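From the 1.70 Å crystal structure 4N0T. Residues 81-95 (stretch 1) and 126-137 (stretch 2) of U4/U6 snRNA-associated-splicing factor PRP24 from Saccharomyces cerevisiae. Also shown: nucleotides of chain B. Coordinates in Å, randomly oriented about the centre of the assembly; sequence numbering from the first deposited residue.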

# COMPACT_ATOMS: atom_id res chain seq x y z
N HIS A 81 -26.81 9.00 8.53
CA HIS A 81 -25.85 8.78 7.45
C HIS A 81 -24.46 9.07 7.98
O HIS A 81 -24.25 10.08 8.68
N LEU A 82 -23.50 8.21 7.67
CA LEU A 82 -22.12 8.50 8.05
C LEU A 82 -21.60 9.49 7.04
O LEU A 82 -21.49 9.16 5.86
N THR A 83 -21.33 10.71 7.48
CA THR A 83 -20.85 11.74 6.58
C THR A 83 -19.87 12.67 7.28
O THR A 83 -20.00 12.94 8.48
N GLU A 84 -18.86 13.12 6.53
CA GLU A 84 -17.82 13.99 7.06
C GLU A 84 -17.11 13.40 8.28
O GLU A 84 -16.55 14.13 9.10
N CYS A 85 -17.08 12.07 8.36
CA CYS A 85 -16.41 11.38 9.46
C CYS A 85 -15.28 10.47 9.01
O CYS A 85 -14.92 9.54 9.72
N THR A 86 -14.73 10.72 7.82
CA THR A 86 -13.70 9.84 7.29
C THR A 86 -12.39 10.60 7.04
O THR A 86 -12.39 11.67 6.43
N LEU A 87 -11.29 10.04 7.53
CA LEU A 87 -9.96 10.58 7.29
C LEU A 87 -9.24 9.74 6.25
O LEU A 87 -9.48 8.53 6.14
N TRP A 88 -8.36 10.37 5.50
CA TRP A 88 -7.39 9.64 4.71
C TRP A 88 -6.01 10.00 5.24
O TRP A 88 -5.70 11.18 5.43
N MET A 89 -5.21 8.97 5.49
CA MET A 89 -3.89 9.14 6.09
C MET A 89 -2.82 8.49 5.22
O MET A 89 -3.02 7.39 4.69
N THR A 90 -1.69 9.17 5.04
CA THR A 90 -0.58 8.52 4.38
C THR A 90 0.77 8.91 4.99
O THR A 90 0.85 9.81 5.85
N ASN A 91 1.80 8.20 4.55
CA ASN A 91 3.17 8.43 5.02
C ASN A 91 3.36 8.20 6.52
O ASN A 91 4.19 8.87 7.16
N PHE A 92 2.58 7.28 7.09
CA PHE A 92 2.97 6.69 8.37
C PHE A 92 4.15 5.76 8.10
O PHE A 92 4.41 5.40 6.95
N PRO A 93 4.89 5.37 9.16
CA PRO A 93 6.05 4.49 8.92
C PRO A 93 5.66 3.17 8.25
O PRO A 93 4.55 2.68 8.45
N PRO A 94 6.57 2.59 7.45
CA PRO A 94 6.34 1.39 6.64
C PRO A 94 5.88 0.16 7.42
O PRO A 94 5.26 -0.75 6.85
N SER A 95 6.19 0.13 8.71
CA SER A 95 5.86 -1.01 9.55
C SER A 95 4.69 -0.70 10.49
O SER A 95 4.35 -1.53 11.35
N ARG A 126 2.52 0.27 -1.61
CA ARG A 126 1.33 1.04 -1.23
C ARG A 126 1.22 1.20 0.27
O ARG A 126 1.45 0.25 1.05
N ARG A 127 0.86 2.41 0.68
CA ARG A 127 0.87 2.76 2.09
C ARG A 127 -0.00 3.98 2.38
O ARG A 127 0.43 5.12 2.25
N PHE A 128 -1.25 3.73 2.77
CA PHE A 128 -2.17 4.78 3.17
C PHE A 128 -3.31 4.07 3.87
O PHE A 128 -3.36 2.85 3.88
N ALA A 129 -4.23 4.84 4.43
CA ALA A 129 -5.35 4.25 5.17
C ALA A 129 -6.55 5.16 5.18
O ALA A 129 -6.41 6.39 5.17
N TYR A 130 -7.74 4.55 5.22
CA TYR A 130 -8.96 5.28 5.48
C TYR A 130 -9.41 4.98 6.90
O TYR A 130 -9.33 3.83 7.37
N ILE A 131 -9.86 6.01 7.61
CA ILE A 131 -10.29 5.84 8.99
C ILE A 131 -11.63 6.52 9.17
O ILE A 131 -11.76 7.71 8.85
N ASP A 132 -12.61 5.79 9.70
CA ASP A 132 -13.89 6.38 10.05
C ASP A 132 -13.93 6.66 11.55
O ASP A 132 -13.61 5.79 12.35
N VAL A 133 -14.30 7.89 11.89
CA VAL A 133 -14.51 8.27 13.29
C VAL A 133 -15.99 8.55 13.52
O VAL A 133 -16.81 8.28 12.64
N THR A 134 -16.35 9.05 14.70
CA THR A 134 -17.77 9.14 15.04
C THR A 134 -18.42 10.51 14.86
O THR A 134 -19.64 10.64 14.99
N SER A 135 -17.62 11.54 14.60
CA SER A 135 -18.17 12.87 14.35
C SER A 135 -17.30 13.73 13.44
O SER A 135 -16.10 13.49 13.33
N LYS A 136 -17.90 14.73 12.80
CA LYS A 136 -17.13 15.67 11.98
C LYS A 136 -16.11 16.40 12.85
O LYS A 136 -14.98 16.67 12.42
N GLU A 137 -16.51 16.70 14.08
CA GLU A 137 -15.63 17.34 15.05
C GLU A 137 -14.37 16.52 15.32
O GLU A 137 -13.25 17.05 15.29

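The strand 86-90 runs antiparallel to a strand that includes Ala129 to Asp132, and the backbones bond at alternate residues, Leu87 with Ile131 and Met89 with Ala129. Leu87 N donates to Ile131 O (2.7 Å) and Ile131 N to Leu87 O (2.9 Å); Met89 N donates to Ala129 O (2.9 Å) and Ala129 N to Met89 O (2.8 Å). Beyond these pairs, Val133 N donates to Cys85 O at 2.8 Å. Val133 O is less fortunate: it is buried by the contact and finds no partner in the model.

Side chains alternate between the two faces of the sheet. Leu87, Met89, Ala129 and Ile131 share the apolar one. Leu87 (m, t) sets its CB 4.2 Å from Ile131 CB and its CD1 4.3 Å from Val133 CG1. Met89, extended through chi1 and chi2 (t, t) and turned at chi3 (m), carries its CE to 3.6 Å from Ile131 CD1; a flexible thioether suits such a reach. Phe92 (chi1 p) leaves the backbone sideways, but its ring end comes nearer the second strand, with CE2 4.0 Å from Ala129 CB, the small methyl of its neighbour.

The other face, bearing Thr86, Trp88, Thr90, Phe128, Tyr130 and Asp132, is aromatic at its middle and polar at its ends. Trp88 (chi1 t) places CD1 3.5 Å from Tyr130 CZ and NE1 3.6 Å from Phe128 CD1, the rings meeting obliquely in both cases. These flat surfaces suit RNA. A20 lies over one face of the Trp88 ring, and its C5' over one face of Phe128 (chi1 p). Tyr130 (chi1 m) has Trp88 on one ring face and the G21 base on the opposite one, while its hydroxyl is satisfied by RNA: Tyr130 OH donates to A20 N3 at 2.8 Å.

At one end of this face, Thr86 (m) donates from OG1 to Asp132 OD1 (2.6 Å). Both carboxylate oxygens of Asp132 (m) also have hydrogen bonds elsewhere in the structure, so this buried charge is well supplied with donors. At the other end, Thr90 (t) donates from OG1 to Arg127 O at 2.7 Å. Arg127 O also accepts from A18 O2' (2.8 Å), which in turn accepts from Asn91 N at 3.3 Å, so the ribose hydroxyl links both stretches.

Arg127 (chi1 t, chi2 t) has the largest area covered by the opposing stretch. Its NE donates to Phe92 O at 2.6 Å, and its NH2 adds a weak bond to Phe92 O at 2.9 Å. The guanidinium lies between Pro94 N over one face and A18 O2' over the other, while its aliphatic part packs on Phe92, with CG 3.6 Å from Phe92 CE1.

Near the helix start, Cys85 (m) is buried, its SG 3.5 Å from Ser135 C, a compact side chain fitting against backbone. Ser135 (p) is the N-cap, its side chain capping a backbone N just past the stretch. At the more open margin, the extended Lys136 (all t) donates from NZ to Glu84 OE2 at 2.7 Å, a salt bridge.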

# COMPACT_ATOMS: atom_id res chain seq x y z
CB HIS A 81 -26.14 9.70 6.26
CG HIS A 81 -27.37 9.34 5.48
ND1 HIS A 81 -27.47 8.19 4.73
CD2 HIS A 81 -28.54 10.01 5.30
CE1 HIS A 81 -28.65 8.15 4.13
NE2 HIS A 81 -29.32 9.24 4.47
CB LEU A 82 -21.25 7.24 8.03
CG LEU A 82 -19.82 7.47 8.55
CD1 LEU A 82 -19.82 7.66 10.06
CD2 LEU A 82 -18.90 6.33 8.15
CB THR A 83 -22.00 12.56 5.95
OG1 THR A 83 -21.47 13.58 5.12
CG2 THR A 83 -22.83 13.21 7.02
CB GLU A 84 -18.39 15.38 7.35
CG GLU A 84 -18.96 16.05 6.12
CD GLU A 84 -19.40 17.47 6.39
OE1 GLU A 84 -20.59 17.66 6.74
OE2 GLU A 84 -18.56 18.38 6.26
CB CYS A 85 -17.42 10.52 10.21
SG CYS A 85 -18.63 11.47 11.17
CB THR A 86 -14.17 9.16 5.99
OG1 THR A 86 -15.38 8.43 6.25
CG2 THR A 86 -13.10 8.21 5.45
CB LEU A 87 -9.15 10.50 8.56
CG LEU A 87 -9.81 11.17 9.76
CD1 LEU A 87 -9.15 10.68 11.03
CD2 LEU A 87 -9.66 12.66 9.60
CB TRP A 88 -7.53 9.98 3.23
CG TRP A 88 -6.53 9.33 2.31
CD1 TRP A 88 -6.61 8.09 1.75
CD2 TRP A 88 -5.33 9.93 1.79
NE1 TRP A 88 -5.52 7.87 0.92
CE2 TRP A 88 -4.72 8.98 0.94
CE3 TRP A 88 -4.71 11.17 1.98
CZ2 TRP A 88 -3.52 9.24 0.27
CZ3 TRP A 88 -3.52 11.43 1.30
CH2 TRP A 88 -2.94 10.47 0.46
CB MET A 89 -3.91 8.54 7.49
CG MET A 89 -2.66 8.73 8.30
SD MET A 89 -2.88 7.95 9.93
CE MET A 89 -3.95 9.14 10.72
CB THR A 90 -0.58 8.76 2.84
OG1 THR A 90 0.29 7.80 2.24
CG2 THR A 90 -0.09 10.18 2.49
CB ASN A 91 3.68 9.82 4.63
CG ASN A 91 5.21 9.86 4.55
OD1 ASN A 91 5.84 8.91 4.10
ND2 ASN A 91 5.80 10.97 5.02
CB PHE A 92 1.78 5.97 9.04
CG PHE A 92 0.90 5.17 8.10
CD1 PHE A 92 1.23 3.86 7.76
CD2 PHE A 92 -0.29 5.71 7.61
CE1 PHE A 92 0.39 3.11 6.92
CE2 PHE A 92 -1.13 4.97 6.77
CZ PHE A 92 -0.79 3.67 6.43
CB PRO A 93 6.58 4.24 10.34
CG PRO A 93 6.21 5.47 11.08
CD PRO A 93 4.84 5.84 10.56
CB PRO A 94 7.72 1.11 6.03
CG PRO A 94 8.36 2.43 5.95
CD PRO A 94 7.86 3.23 7.12
CB SER A 95 7.08 -1.41 10.37
OG SER A 95 7.51 -0.33 11.18
CB ARG A 126 0.05 0.42 -1.77
CG ARG A 126 -0.03 0.55 -3.28
CD ARG A 126 -1.28 -0.11 -3.73
NE ARG A 126 -2.42 0.79 -3.86
CZ ARG A 126 -3.67 0.33 -3.87
NH1 ARG A 126 -3.87 -0.98 -3.66
NH2 ARG A 126 -4.70 1.15 -4.07
CB ARG A 127 2.31 2.99 2.54
CG ARG A 127 2.48 2.91 4.04
CD ARG A 127 3.94 2.79 4.40
NE ARG A 127 4.48 4.09 4.71
CZ ARG A 127 5.52 4.66 4.09
NH1 ARG A 127 6.18 4.07 3.11
NH2 ARG A 127 5.88 5.86 4.50
CB PHE A 128 -2.69 5.60 1.97
CG PHE A 128 -3.34 4.76 0.89
CD1 PHE A 128 -4.69 4.40 0.98
CD2 PHE A 128 -2.59 4.34 -0.21
CE1 PHE A 128 -5.29 3.62 -0.01
CE2 PHE A 128 -3.18 3.57 -1.22
CZ PHE A 128 -4.53 3.20 -1.11
CB ALA A 129 -4.95 3.90 6.63
CB TYR A 130 -10.07 4.88 4.50
CG TYR A 130 -9.84 5.42 3.12
CD1 TYR A 130 -10.31 6.67 2.75
CD2 TYR A 130 -9.13 4.68 2.19
CE1 TYR A 130 -10.09 7.17 1.48
CE2 TYR A 130 -8.90 5.17 0.92
CZ TYR A 130 -9.38 6.40 0.57
OH TYR A 130 -9.12 6.87 -0.69
CB ILE A 131 -9.30 6.50 9.97
CG1 ILE A 131 -7.89 5.96 9.76
CG2 ILE A 131 -9.74 6.25 11.41
CD1 ILE A 131 -6.81 7.00 10.04
CB ASP A 132 -15.04 5.44 9.69
CG ASP A 132 -15.24 5.29 8.19
OD1 ASP A 132 -14.78 6.17 7.44
OD2 ASP A 132 -15.85 4.28 7.79
CB VAL A 133 -13.61 9.45 13.70
CG1 VAL A 133 -12.17 9.03 13.57
CG2 VAL A 133 -13.88 10.69 12.84
CB THR A 134 -18.03 8.68 16.49
OG1 THR A 134 -17.35 9.56 17.39
CG2 THR A 134 -17.52 7.27 16.69
CB SER A 135 -18.40 13.62 15.68
OG SER A 135 -17.16 14.08 16.20
CB LYS A 136 -18.06 16.67 11.28
CG LYS A 136 -17.31 17.85 10.65
CD LYS A 136 -18.26 18.85 9.99
CE LYS A 136 -17.50 19.80 9.06
NZ LYS A 136 -18.40 20.42 8.05
CB GLU A 137 -16.40 17.63 16.34
CG GLU A 137 -17.41 18.78 16.22
CD GLU A 137 -18.61 18.46 15.32
OE1 GLU A 137 -19.07 17.29 15.30
OE2 GLU A 137 -19.09 19.38 14.61
P A B 20 -2.09 8.17 -4.43
OP1 A B 20 -1.16 7.06 -4.77
OP2 A B 20 -2.25 9.29 -5.40
O5' A B 20 -3.54 7.58 -4.14
C5' A B 20 -3.73 6.41 -3.34
C4' A B 20 -5.19 6.22 -3.02
O4' A B 20 -5.56 7.20 -2.01
C3' A B 20 -6.16 6.41 -4.19
O3' A B 20 -7.27 5.54 -4.03
C2' A B 20 -6.62 7.85 -4.00
O2' A B 20 -7.88 8.14 -4.56
C1' A B 20 -6.65 7.97 -2.47
N9 A B 20 -6.48 9.34 -2.00
C8 A B 20 -5.43 10.19 -2.24
N7 A B 20 -5.60 11.39 -1.71
C5 A B 20 -6.83 11.30 -1.07
C6 A B 20 -7.58 12.24 -0.33
N6 A B 20 -7.17 13.48 -0.10
N1 A B 20 -8.77 11.82 0.16
C2 A B 20 -9.20 10.58 -0.10
N3 A B 20 -8.58 9.62 -0.79
C4 A B 20 -7.39 10.05 -1.25
P G B 21 -7.41 4.17 -4.86
OP1 G B 21 -6.32 4.04 -5.87
OP2 G B 21 -8.81 4.15 -5.39
O5' G B 21 -7.23 3.04 -3.76
C5' G B 21 -7.99 3.08 -2.56
C4' G B 21 -7.87 1.78 -1.80
O4' G B 21 -8.48 1.97 -0.49
C3' G B 21 -8.60 0.60 -2.41
O3' G B 21 -8.02 -0.56 -1.83
C2' G B 21 -10.00 0.76 -1.81
O2' G B 21 -10.79 -0.39 -1.89
C1' G B 21 -9.61 1.11 -0.38
N9 G B 21 -10.61 1.84 0.40
C8 G B 21 -11.00 1.44 1.65
N7 G B 21 -11.86 2.26 2.17
C5 G B 21 -12.02 3.25 1.24
C6 G B 21 -12.82 4.42 1.30
O6 G B 21 -13.59 4.78 2.23
N1 G B 21 -12.70 5.17 0.15
C2 G B 21 -11.88 4.86 -0.91
N2 G B 21 -11.88 5.72 -1.94
N3 G B 21 -11.13 3.78 -0.98
C4 G B 21 -11.24 3.02 0.13
P A B 18 7.02 5.47 -3.19
OP1 A B 18 6.64 4.19 -3.87
OP2 A B 18 7.11 6.72 -3.96
O5' A B 18 5.99 5.79 -2.00
C5' A B 18 5.61 4.80 -1.06
C4' A B 18 4.85 5.41 0.10
O4' A B 18 5.64 6.45 0.73
C3' A B 18 3.54 6.11 -0.25
O3' A B 18 2.47 5.20 -0.40
C2' A B 18 3.37 7.08 0.91
O2' A B 18 2.96 6.39 2.09
C1' A B 18 4.81 7.52 1.12
N9 A B 18 5.16 8.70 0.31
C8 A B 18 6.07 8.77 -0.73
N7 A B 18 6.18 9.97 -1.23
C5 A B 18 5.32 10.75 -0.47
C6 A B 18 5.00 12.11 -0.52
N6 A B 18 5.55 12.97 -1.39
N1 A B 18 4.09 12.57 0.36
C2 A B 18 3.54 11.72 1.24
N3 A B 18 3.78 10.42 1.37
C4 A B 18 4.68 9.98 0.48